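Local coordinates for protein heat-inducible transcription repressor HrcA (Thermotoga maritima, PDB 1STZ) that probably acts as a DNA-binding repressor of class I heat shock genes, preventing induction of the grpE-dnaK-dnaJ and groELS operons, at residues L136-N141 with E229-A234; L65-Q70 with T80-R85; L247-N252 with L284-V289. One frame throughout, in Å; residues are numbered along the deposited sequence.

Interaction 1. Residues L136-N141 with E229-A234; sequences LIERPN and ERYLDA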
loop_
_atom_site.group_PDB
_atom_site.type_symbol
_atom_site.label_atom_id
_atom_site.label_comp_id
_atom_site.label_asym_id
_atom_site.label_seq_id
_atom_site.Cartn_x
_atom_site.Cartn_y
_atom_site.Cartn_z
ATOM N N LEU A 136 12.950 6.191 15.742
ATOM C CA LEU A 136 13.134 7.624 15.967
ATOM C C LEU A 136 13.720 8.219 14.705
ATOM O O LEU A 136 14.705 7.700 14.188
ATOM C CB LEU A 136 14.092 7.894 17.118
ATOM C CG LEU A 136 13.691 7.425 18.503
ATOM C CD1 LEU A 136 14.772 7.843 19.469
ATOM C CD2 LEU A 136 12.333 7.951 18.974
ATOM N N ILE A 137 13.094 9.271 14.186
ATOM C CA ILE A 137 13.653 10.068 13.099
ATOM C C ILE A 137 13.898 11.483 13.614
ATOM O O ILE A 137 12.970 12.162 14.036
ATOM C CB ILE A 137 12.699 10.131 11.902
ATOM C CG1 ILE A 137 12.367 8.715 11.409
ATOM C CG2 ILE A 137 13.314 10.964 10.768
ATOM C CD1 ILE A 137 11.539 8.674 10.167
ATOM N N GLU A 138 15.149 11.919 13.556
ATOM C CA GLU A 138 15.513 13.284 13.845
ATOM C C GLU A 138 14.950 14.240 12.761
ATOM O O GLU A 138 15.293 14.104 11.589
ATOM C CB GLU A 138 17.030 13.382 13.925
ATOM C CG GLU A 138 17.542 14.606 14.647
ATOM C CD GLU A 138 19.055 14.674 14.712
ATOM O OE1 GLU A 138 19.751 14.040 13.876
ATOM O OE2 GLU A 138 19.562 15.396 15.600
ATOM N N ARG A 139 14.079 15.174 13.165
ATOM C CA ARG A 139 13.555 16.229 12.296
ATOM C C ARG A 139 14.673 17.201 11.889
ATOM O O ARG A 139 15.661 17.348 12.594
ATOM C CB ARG A 139 12.431 17.016 13.004
ATOM C CG ARG A 139 11.227 16.184 13.386
ATOM C CD ARG A 139 10.067 16.978 13.987
ATOM N NE ARG A 139 8.821 16.210 13.969
ATOM C CZ ARG A 139 8.311 15.497 14.974
ATOM N NH1 ARG A 139 8.923 15.381 16.149
ATOM N NH2 ARG A 139 7.158 14.869 14.796
ATOM N N PRO A 140 14.528 17.890 10.769
ATOM C CA PRO A 140 15.546 18.865 10.377
ATOM C C PRO A 140 15.728 19.905 11.491
ATOM O O PRO A 140 14.754 20.315 12.128
ATOM C CB PRO A 140 14.950 19.501 9.116
ATOM C CG PRO A 140 14.009 18.484 8.607
ATOM C CD PRO A 140 13.401 17.862 9.821
ATOM N N ASN A 141 16.971 20.294 11.745
ATOM C CA ASN A 141 17.277 21.237 12.813
ATOM C C ASN A 141 16.699 22.606 12.469
ATOM O O ASN A 141 16.934 23.119 11.387
ATOM C CB ASN A 141 18.790 21.311 13.016
ATOM C CG ASN A 141 19.190 21.898 14.369
ATOM O OD1 ASN A 141 18.555 22.834 14.887
ATOM N ND2 ASN A 141 20.259 21.351 14.946
ATOM N N GLU A 229 8.585 17.908 19.096
ATOM C CA GLU A 229 9.656 17.086 19.612
ATOM C C GLU A 229 10.788 17.069 18.557
ATOM O O GLU A 229 10.550 17.273 17.357
ATOM C CB GLU A 229 9.119 15.672 19.908
ATOM C CG GLU A 229 8.040 15.616 21.001
ATOM C CD GLU A 229 7.422 14.235 21.200
ATOM O OE1 GLU A 229 6.269 14.175 21.673
ATOM O OE2 GLU A 229 8.080 13.192 20.914
ATOM N N ARG A 230 12.025 16.895 19.003
ATOM C CA ARG A 230 13.150 16.886 18.071
ATOM C C ARG A 230 13.134 15.594 17.246
ATOM O O ARG A 230 13.605 15.574 16.128
ATOM C CB ARG A 230 14.489 17.057 18.796
ATOM C CG ARG A 230 15.298 18.258 18.285
ATOM C CD ARG A 230 16.746 17.946 18.061
ATOM N NE ARG A 230 17.360 18.429 16.827
ATOM C CZ ARG A 230 16.990 18.112 15.601
ATOM N NH1 ARG A 230 15.935 17.341 15.367
ATOM N NH2 ARG A 230 17.680 18.608 14.591
ATOM N N TYR A 231 12.587 14.532 17.818
ATOM C CA TYR A 231 12.458 13.252 17.136
ATOM C C TYR A 231 11.004 12.888 16.979
ATOM O O TYR A 231 10.240 13.055 17.907
ATOM C CB TYR A 231 13.148 12.142 17.932
ATOM C CG TYR A 231 14.639 12.316 17.995
ATOM C CD1 TYR A 231 15.218 13.115 18.975
ATOM C CD2 TYR A 231 15.468 11.680 17.090
ATOM C CE1 TYR A 231 16.586 13.288 19.038
ATOM C CE2 TYR A 231 16.862 11.857 17.138
ATOM C CZ TYR A 231 17.408 12.660 18.119
ATOM O OH TYR A 231 18.770 12.853 18.194
ATOM N N LEU A 232 10.643 12.402 15.795
ATOM C CA LEU A 232 9.372 11.718 15.550
ATOM C C LEU A 232 9.537 10.242 15.892
ATOM O O LEU A 232 10.437 9.592 15.355
ATOM C CB LEU A 232 9.005 11.814 14.069
ATOM C CG LEU A 232 7.783 10.993 13.616
ATOM C CD1 LEU A 232 7.012 11.734 12.536
ATOM C CD2 LEU A 232 8.157 9.583 13.109
ATOM N N ASP A 233 8.678 9.704 16.747
ATOM C CA ASP A 233 8.747 8.289 17.111
ATOM C C ASP A 233 7.547 7.507 16.563
ATOM O O ASP A 233 6.479 8.053 16.355
ATOM C CB ASP A 233 8.859 8.113 18.629
ATOM C CG ASP A 233 7.676 8.661 19.368
ATOM O OD1 ASP A 233 7.535 9.905 19.434
ATOM O OD2 ASP A 233 6.819 7.934 19.917
ATOM N N ALA A 234 7.735 6.221 16.344
ATOM C CA ALA A 234 6.634 5.351 15.915
ATOM C C ALA A 234 6.944 3.900 16.277
ATOM O O ALA A 234 8.103 3.530 16.370
ATOM C CB ALA A 234 6.436 5.481 14.412
HETATM O O HOH W 1 17.984 21.687 17.457
#
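Ile137 and Leu232 form the hydrogen-bonded antiparallel pair: Ile137 N gives to Leu232 O (2.9 Å, N-H...O 167°), and Leu232 N returns the bond to Ile137 O. Past the end of the strand, Arg139 N donates to Arg230 O (3.0 Å), nearly along the C=O axis. Arg139 O in turn is gripped end-on by both terminal nitrogens of Arg230, at 2.8 Å from NH1 and 3.1 Å from NH2, and lies in the guanidinium plane. Strand 231-234 is attached, as an outermost strand within this chain, to 134-138 in the five-stranded antiparallel sheet of the C-terminal domain, a GAF relative by sequence family. Arg139 reaches back along an extended chain, so that NH1 donates to Glu229 O (2.8 Å) from above the carbonyl plane, while NH2 pairs with Glu117 of helix 116-131. Over one face of the Arg230 guanidinium lies Glu138 OE2, 3.9 Å from Arg230 NH2, a long salt bridge of charges alone; the other oxygen of Glu138 accepts from Ser303 N. Beside Glu138 runs the Tyr231 ring, its plane 3° from that of the carboxylate, and Tyr231 OH bonds to Gln260. Asn141 OD1 accepts from Arg143 N and from a water that Arg230 NE reaches weakly.

Interaction 2. Residues L65-Q70 with T80-R85; sequences LGYIYQ and TDKGLR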
loop_
_atom_site.group_PDB
_atom_site.type_symbol
_atom_site.label_atom_id
_atom_site.label_comp_id
_atom_site.label_asym_id
_atom_site.label_seq_id
_atom_site.Cartn_x
_atom_site.Cartn_y
_atom_site.Cartn_z
ATOM N N LEU A 65 34.565 -20.756 21.367
ATOM C CA LEU A 65 34.961 -19.498 20.734
ATOM C C LEU A 65 34.002 -18.349 21.043
ATOM O O LEU A 65 34.224 -17.222 20.606
ATOM C CB LEU A 65 35.080 -19.677 19.224
ATOM C CG LEU A 65 36.151 -20.672 18.773
ATOM C CD1 LEU A 65 36.117 -20.793 17.255
ATOM C CD2 LEU A 65 37.530 -20.261 19.256
ATOM N N GLY A 66 32.946 -18.639 21.797
ATOM C CA GLY A 66 32.064 -17.616 22.346
ATOM C C GLY A 66 30.900 -17.196 21.470
ATOM O O GLY A 66 30.316 -16.146 21.711
ATOM N N TYR A 67 30.571 -18.002 20.462
ATOM C CA TYR A 67 29.494 -17.704 19.513
ATOM C C TYR A 67 28.112 -18.072 20.040
ATOM O O TYR A 67 27.108 -17.503 19.595
ATOM C CB TYR A 67 29.734 -18.434 18.183
ATOM C CG TYR A 67 30.860 -17.837 17.366
ATOM C CD1 TYR A 67 32.063 -18.511 17.186
ATOM C CD2 TYR A 67 30.724 -16.580 16.796
ATOM C CE1 TYR A 67 33.089 -17.946 16.441
ATOM C CE2 TYR A 67 31.747 -16.012 16.051
ATOM C CZ TYR A 67 32.912 -16.692 15.876
ATOM O OH TYR A 67 33.906 -16.102 15.144
ATOM N N ILE A 68 28.070 -19.025 20.975
ATOM C CA ILE A 68 26.827 -19.538 21.548
ATOM C C ILE A 68 27.009 -19.917 23.016
ATOM O O ILE A 68 28.126 -20.157 23.465
ATOM C CB ILE A 68 26.345 -20.767 20.766
ATOM C CG1 ILE A 68 27.371 -21.910 20.832
ATOM C CG2 ILE A 68 26.044 -20.407 19.317
ATOM C CD1 ILE A 68 26.874 -23.223 20.200
ATOM N N TYR A 69 25.910 -19.993 23.755
ATOM C CA TYR A 69 25.939 -20.465 25.139
ATOM C C TYR A 69 24.826 -21.462 25.449
ATOM O O TYR A 69 23.871 -21.582 24.719
ATOM C CB TYR A 69 25.887 -19.282 26.123
ATOM C CG TYR A 69 24.544 -18.605 26.299
ATOM C CD1 TYR A 69 23.708 -18.938 27.350
ATOM C CD2 TYR A 69 24.129 -17.588 25.432
ATOM C CE1 TYR A 69 22.479 -18.297 27.523
ATOM C CE2 TYR A 69 22.905 -16.941 25.599
ATOM C CZ TYR A 69 22.097 -17.299 26.639
ATOM O OH TYR A 69 20.903 -16.668 26.796
ATOM N N GLN A 70 24.971 -22.149 26.575
ATOM C CA GLN A 70 24.005 -23.132 27.035
ATOM C C GLN A 70 23.216 -22.548 28.212
ATOM O O GLN A 70 23.775 -22.370 29.290
ATOM C CB GLN A 70 24.733 -24.409 27.455
ATOM C CG GLN A 70 23.815 -25.479 27.985
ATOM C CD GLN A 70 24.539 -26.691 28.523
ATOM O OE1 GLN A 70 24.036 -27.800 28.409
ATOM N NE2 GLN A 70 25.707 -26.485 29.128
ATOM N N THR A 80 25.212 -15.909 21.276
ATOM C CA THR A 80 25.680 -14.727 21.983
ATOM C C THR A 80 25.594 -13.534 21.076
ATOM O O THR A 80 25.217 -13.664 19.922
ATOM C CB THR A 80 27.137 -14.929 22.425
ATOM O OG1 THR A 80 27.964 -15.042 21.271
ATOM C CG2 THR A 80 27.318 -16.251 23.187
ATOM N N ASP A 81 25.946 -12.361 21.581
ATOM C CA ASP A 81 26.030 -11.165 20.727
ATOM C C ASP A 81 27.047 -11.371 19.610
ATOM O O ASP A 81 26.866 -10.874 18.506
ATOM C CB ASP A 81 26.386 -9.918 21.537
ATOM C CG ASP A 81 25.264 -9.485 22.461
ATOM O OD1 ASP A 81 24.123 -9.968 22.276
ATOM O OD2 ASP A 81 25.419 -8.687 23.408
ATOM N N LYS A 82 28.108 -12.121 19.893
ATOM C CA LYS A 82 29.103 -12.439 18.879
ATOM C C LYS A 82 28.497 -13.305 17.767
ATOM O O LYS A 82 28.737 -13.082 16.590
ATOM C CB LYS A 82 30.311 -13.122 19.515
ATOM C CG LYS A 82 31.488 -13.240 18.586
ATOM C CD LYS A 82 32.557 -14.087 19.205
ATOM C CE LYS A 82 33.826 -14.090 18.384
ATOM N NZ LYS A 82 34.808 -15.030 18.994
ATOM N N GLY A 83 27.691 -14.284 18.151
ATOM C CA GLY A 83 27.006 -15.118 17.182
ATOM C C GLY A 83 25.979 -14.380 16.366
ATOM O O GLY A 83 25.812 -14.651 15.185
ATOM N N LEU A 84 25.278 -13.446 16.986
ATOM C CA LEU A 84 24.349 -12.600 16.241
ATOM C C LEU A 84 25.080 -11.729 15.223
ATOM O O LEU A 84 24.603 -11.570 14.118
ATOM C CB LEU A 84 23.503 -11.742 17.176
ATOM C CG LEU A 84 22.576 -12.550 18.066
ATOM C CD1 LEU A 84 21.965 -11.628 19.140
ATOM C CD2 LEU A 84 21.497 -13.230 17.255
ATOM N N ARG A 85 26.229 -11.175 15.604
ATOM C CA ARG A 85 27.054 -10.362 14.709
ATOM C C ARG A 85 27.550 -11.209 13.556
ATOM O O ARG A 85 27.514 -10.774 12.425
ATOM C CB ARG A 85 28.223 -9.737 15.466
ATOM C CG ARG A 85 29.354 -9.099 14.637
ATOM C CD ARG A 85 28.968 -8.015 13.646
ATOM N NE ARG A 85 28.389 -6.841 14.287
ATOM C CZ ARG A 85 27.996 -5.753 13.647
ATOM N NH1 ARG A 85 28.125 -5.634 12.329
ATOM N NH2 ARG A 85 27.492 -4.753 14.335
HETATM O O HOH W 2 36.604 -16.494 16.609
#
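Thr80 stands at the N-cap of helix 81-94 with OG1 in the crowded position between backbone N and carbonyl carbon (chi1 64°). That rotamer gives the hydroxyl two tasks: OG1 accepts the capping bond from Gly83 N (3.2 Å) and donates to Gly66 O (2.6 Å), on a lone pair in the carbonyl plane. CG2, beside the backbone N, turns to the edge of the Tyr69 ring. Thr80 N adds a bond to Tyr67 O (3.0 Å), approaching from above the carbonyl plane. Lys82 is fully extended, with CG anti to its backbone N (chi1 -169°), and lays its methylenes obliquely across one face of the Tyr67 ring. CD sits 4.2 Å from the Tyr67 centroid, a CH-pi contact, and NZ follows at 4.4 Å from the same centroid, 24° off the ring normal, a cation-pi contact. NZ then bonds to Leu65 O (2.8 Å), nearly along the C=O axis. Gly66 ends helix 52-64 in a Schellman motif, so the contact ties that helix end to the next helix start, across the base of the 68-69/78-79 hairpin, the wing of what is by topology a winged-helix domain, probably DNA-binding. Tyr67 also touches Leu23 and Leu62. Because Lys82 NZ meets a carbonyl, a ring face and, weakly, a water shared with Tyr67 OH, its charge is probably stabilised, in line with the partly negative C-terminal end of helix 52-64.

Interaction 3. Residues L247-N252 with L284-V289; sequences LEDIRN and LEKFAV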
loop_
_atom_site.group_PDB
_atom_site.type_symbol
_atom_site.label_atom_id
_atom_site.label_comp_id
_atom_site.label_asym_id
_atom_site.label_seq_id
_atom_site.Cartn_x
_atom_site.Cartn_y
_atom_site.Cartn_z
ATOM N N LEU A 247 9.276 -5.314 30.450
ATOM C CA LEU A 247 8.833 -3.978 30.822
ATOM C C LEU A 247 10.023 -3.093 31.157
ATOM O O LEU A 247 10.089 -1.951 30.716
ATOM C CB LEU A 247 7.897 -4.048 32.026
ATOM C CG LEU A 247 6.749 -3.057 32.141
ATOM C CD1 LEU A 247 6.142 -3.100 33.546
ATOM C CD2 LEU A 247 7.172 -1.664 31.795
ATOM N N GLU A 248 10.965 -3.624 31.929
ATOM C CA GLU A 248 12.175 -2.872 32.267
ATOM C C GLU A 248 13.045 -2.554 31.045
ATOM O O GLU A 248 13.554 -1.452 30.942
ATOM C CB GLU A 248 13.004 -3.580 33.369
ATOM C CG GLU A 248 13.487 -2.642 34.486
ATOM C CD GLU A 248 12.501 -2.456 35.633
ATOM O OE1 GLU A 248 11.680 -1.486 35.595
ATOM O OE2 GLU A 248 12.569 -3.269 36.610
ATOM N N ASP A 249 13.219 -3.492 30.117
ATOM C CA ASP A 249 13.951 -3.189 28.894
ATOM C C ASP A 249 13.332 -1.971 28.215
ATOM O O ASP A 249 14.050 -1.068 27.786
ATOM C CB ASP A 249 13.925 -4.338 27.886
ATOM C CG ASP A 249 14.690 -5.580 28.355
ATOM O OD1 ASP A 249 15.709 -5.453 29.093
ATOM O OD2 ASP A 249 14.338 -6.736 27.999
ATOM N N ILE A 250 12.007 -1.956 28.132
ATOM C CA ILE A 250 11.302 -0.915 27.410
ATOM C C ILE A 250 11.377 0.449 28.107
ATOM O O ILE A 250 11.641 1.462 27.451
ATOM C CB ILE A 250 9.839 -1.328 27.133
ATOM C CG1 ILE A 250 9.814 -2.550 26.205
ATOM C CG2 ILE A 250 9.087 -0.187 26.458
ATOM C CD1 ILE A 250 8.476 -3.270 26.156
ATOM N N ARG A 251 11.160 0.469 29.410
ATOM C CA ARG A 251 11.375 1.677 30.206
ATOM C C ARG A 251 12.812 2.168 30.016
ATOM O O ARG A 251 13.034 3.349 29.832
ATOM C CB ARG A 251 11.139 1.421 31.681
ATOM C CG ARG A 251 9.703 1.227 32.070
ATOM C CD ARG A 251 9.545 0.731 33.486
ATOM N NE ARG A 251 8.165 0.795 33.926
ATOM C CZ ARG A 251 7.678 0.134 34.966
ATOM N NH1 ARG A 251 8.450 -0.627 35.725
ATOM N NH2 ARG A 251 6.400 0.264 35.281
ATOM N N ASN A 252 13.779 1.256 30.033
ATOM C CA ASN A 252 15.189 1.648 29.860
ATOM C C ASN A 252 15.405 2.324 28.521
ATOM O O ASN A 252 16.108 3.308 28.438
ATOM C CB ASN A 252 16.144 0.461 29.996
ATOM C CG ASN A 252 16.259 -0.035 31.427
ATOM O OD1 ASN A 252 15.986 0.697 32.368
ATOM N ND2 ASN A 252 16.671 -1.294 31.587
ATOM N N LEU A 284 20.442 -1.487 27.832
ATOM C CA LEU A 284 19.931 -1.707 26.495
ATOM C C LEU A 284 20.487 -2.978 25.816
ATOM O O LEU A 284 20.331 -3.156 24.610
ATOM C CB LEU A 284 20.212 -0.461 25.649
ATOM C CG LEU A 284 19.717 0.883 26.228
ATOM C CD1 LEU A 284 20.242 2.047 25.441
ATOM C CD2 LEU A 284 18.189 0.923 26.246
ATOM N N GLU A 285 21.036 -3.894 26.606
ATOM C CA GLU A 285 21.687 -5.121 26.097
ATOM C C GLU A 285 20.778 -6.053 25.319
ATOM O O GLU A 285 21.273 -6.861 24.542
ATOM C CB GLU A 285 22.290 -5.951 27.244
ATOM C CG GLU A 285 23.738 -5.672 27.553
ATOM C CD GLU A 285 24.384 -6.767 28.418
ATOM O OE1 GLU A 285 23.810 -7.118 29.485
ATOM O OE2 GLU A 285 25.463 -7.279 28.025
ATOM N N LYS A 286 19.471 -5.965 25.550
ATOM C CA LYS A 286 18.472 -6.801 24.855
ATOM C C LYS A 286 18.124 -6.361 23.446
ATOM O O LYS A 286 17.422 -7.087 22.742
ATOM C CB LYS A 286 17.168 -6.853 25.641
ATOM C CG LYS A 286 17.349 -7.368 27.048
ATOM C CD LYS A 286 17.449 -8.861 27.097
ATOM C CE LYS A 286 16.289 -9.415 27.923
ATOM N NZ LYS A 286 14.985 -9.194 27.268
ATOM N N PHE A 287 18.608 -5.184 23.042
ATOM C CA PHE A 287 18.243 -4.542 21.763
ATOM C C PHE A 287 19.331 -4.651 20.705
ATOM O O PHE A 287 20.488 -4.932 21.016
ATOM C CB PHE A 287 17.987 -3.052 22.010
ATOM C CG PHE A 287 16.789 -2.782 22.871
ATOM C CD1 PHE A 287 16.923 -2.598 24.247
ATOM C CD2 PHE A 287 15.533 -2.713 22.317
ATOM C CE1 PHE A 287 15.823 -2.354 25.046
ATOM C CE2 PHE A 287 14.404 -2.473 23.130
ATOM C CZ PHE A 287 14.555 -2.281 24.471
ATOM N N ALA A 288 18.915 -4.461 19.457
ATOM C CA ALA A 288 19.762 -4.071 18.349
ATOM C C ALA A 288 19.238 -2.713 17.823
ATOM O O ALA A 288 18.016 -2.451 17.844
ATOM C CB ALA A 288 19.699 -5.104 17.268
ATOM N N VAL A 289 20.148 -1.853 17.378
ATOM C CA VAL A 289 19.778 -0.594 16.721
ATOM C C VAL A 289 20.407 -0.467 15.357
ATOM O O VAL A 289 21.611 -0.552 15.238
ATOM C CB VAL A 289 20.336 0.657 17.426
ATOM C CG1 VAL A 289 19.381 1.846 17.240
ATOM C CG2 VAL A 289 20.724 0.397 18.816
HETATM O O HOH W 3 18.053 -4.397 27.803
#
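Asp249 OD2 is held by two donors: Lys286 NZ at 2.6 Å, on the syn lone pair, and Thr246 N just ahead of the helix. The first bond is also a salt bridge, and Lys286 NZ gives a second bond to Thr244 O, so the ammonium joins the helix to the loop before it. The other oxygen, Asp249 OD1, accepts from a water at 2.9 Å that accepts from Lys286 N (3.1 Å), so both carboxylate oxygens are occupied. Torsions explain the reach. Asp249 puts CG beside its backbone N (chi1 -67°). Lys286 does likewise, and this chi1 (-57°) brings its CG to 3.2 Å from Asp249 OD2; bends at chi2, chi3 and chi4 then turn NZ back onto the same oxygen, the two side chains crossing at about a right angle. The buried Phe287 presents its ring edge to the helix, with CE1 3.5 Å from Asp249 O, while Leu284 CD2 packs at Asn252 O, 3.9 Å away. Across the helix from this contact, Leu247, Ile250 and Arg251 meet the second subunit, Arg251 NE bonding to Leu240 O there. The carboxylate is probably kept ionised by the lysine and the nearby helix start. The bond that Asp249 OD2 accepts from Thr246 N is the N3-to-N-cap half of a capping box, here coupled to the type I turn 284-287 that leads into strand 287-296.

How the interactions relate
Along the chain, interaction 2 closes first, interaction 1 opens and closes next, and interaction 3 comes last. Interaction 2 lies in the N-terminal winged-helix region, its centre about 34 Å from that of interaction 1 and about 19 Å from that of interaction 3. Interactions 1 and 3, with centres about 20 Å apart, both reach the five-stranded sheet: within this chain strand 231-234 is one outermost strand, and 287-296 lies next to the other, 272-275. Nearest atoms of interactions 2 and 3 are about 5 Å apart without touching. Lys310 bridges them, pairing with Asp81 and bonding to Glu285 O, which links the presumed DNA-binding part to the domain whose helix 247-256 meets the second subunit.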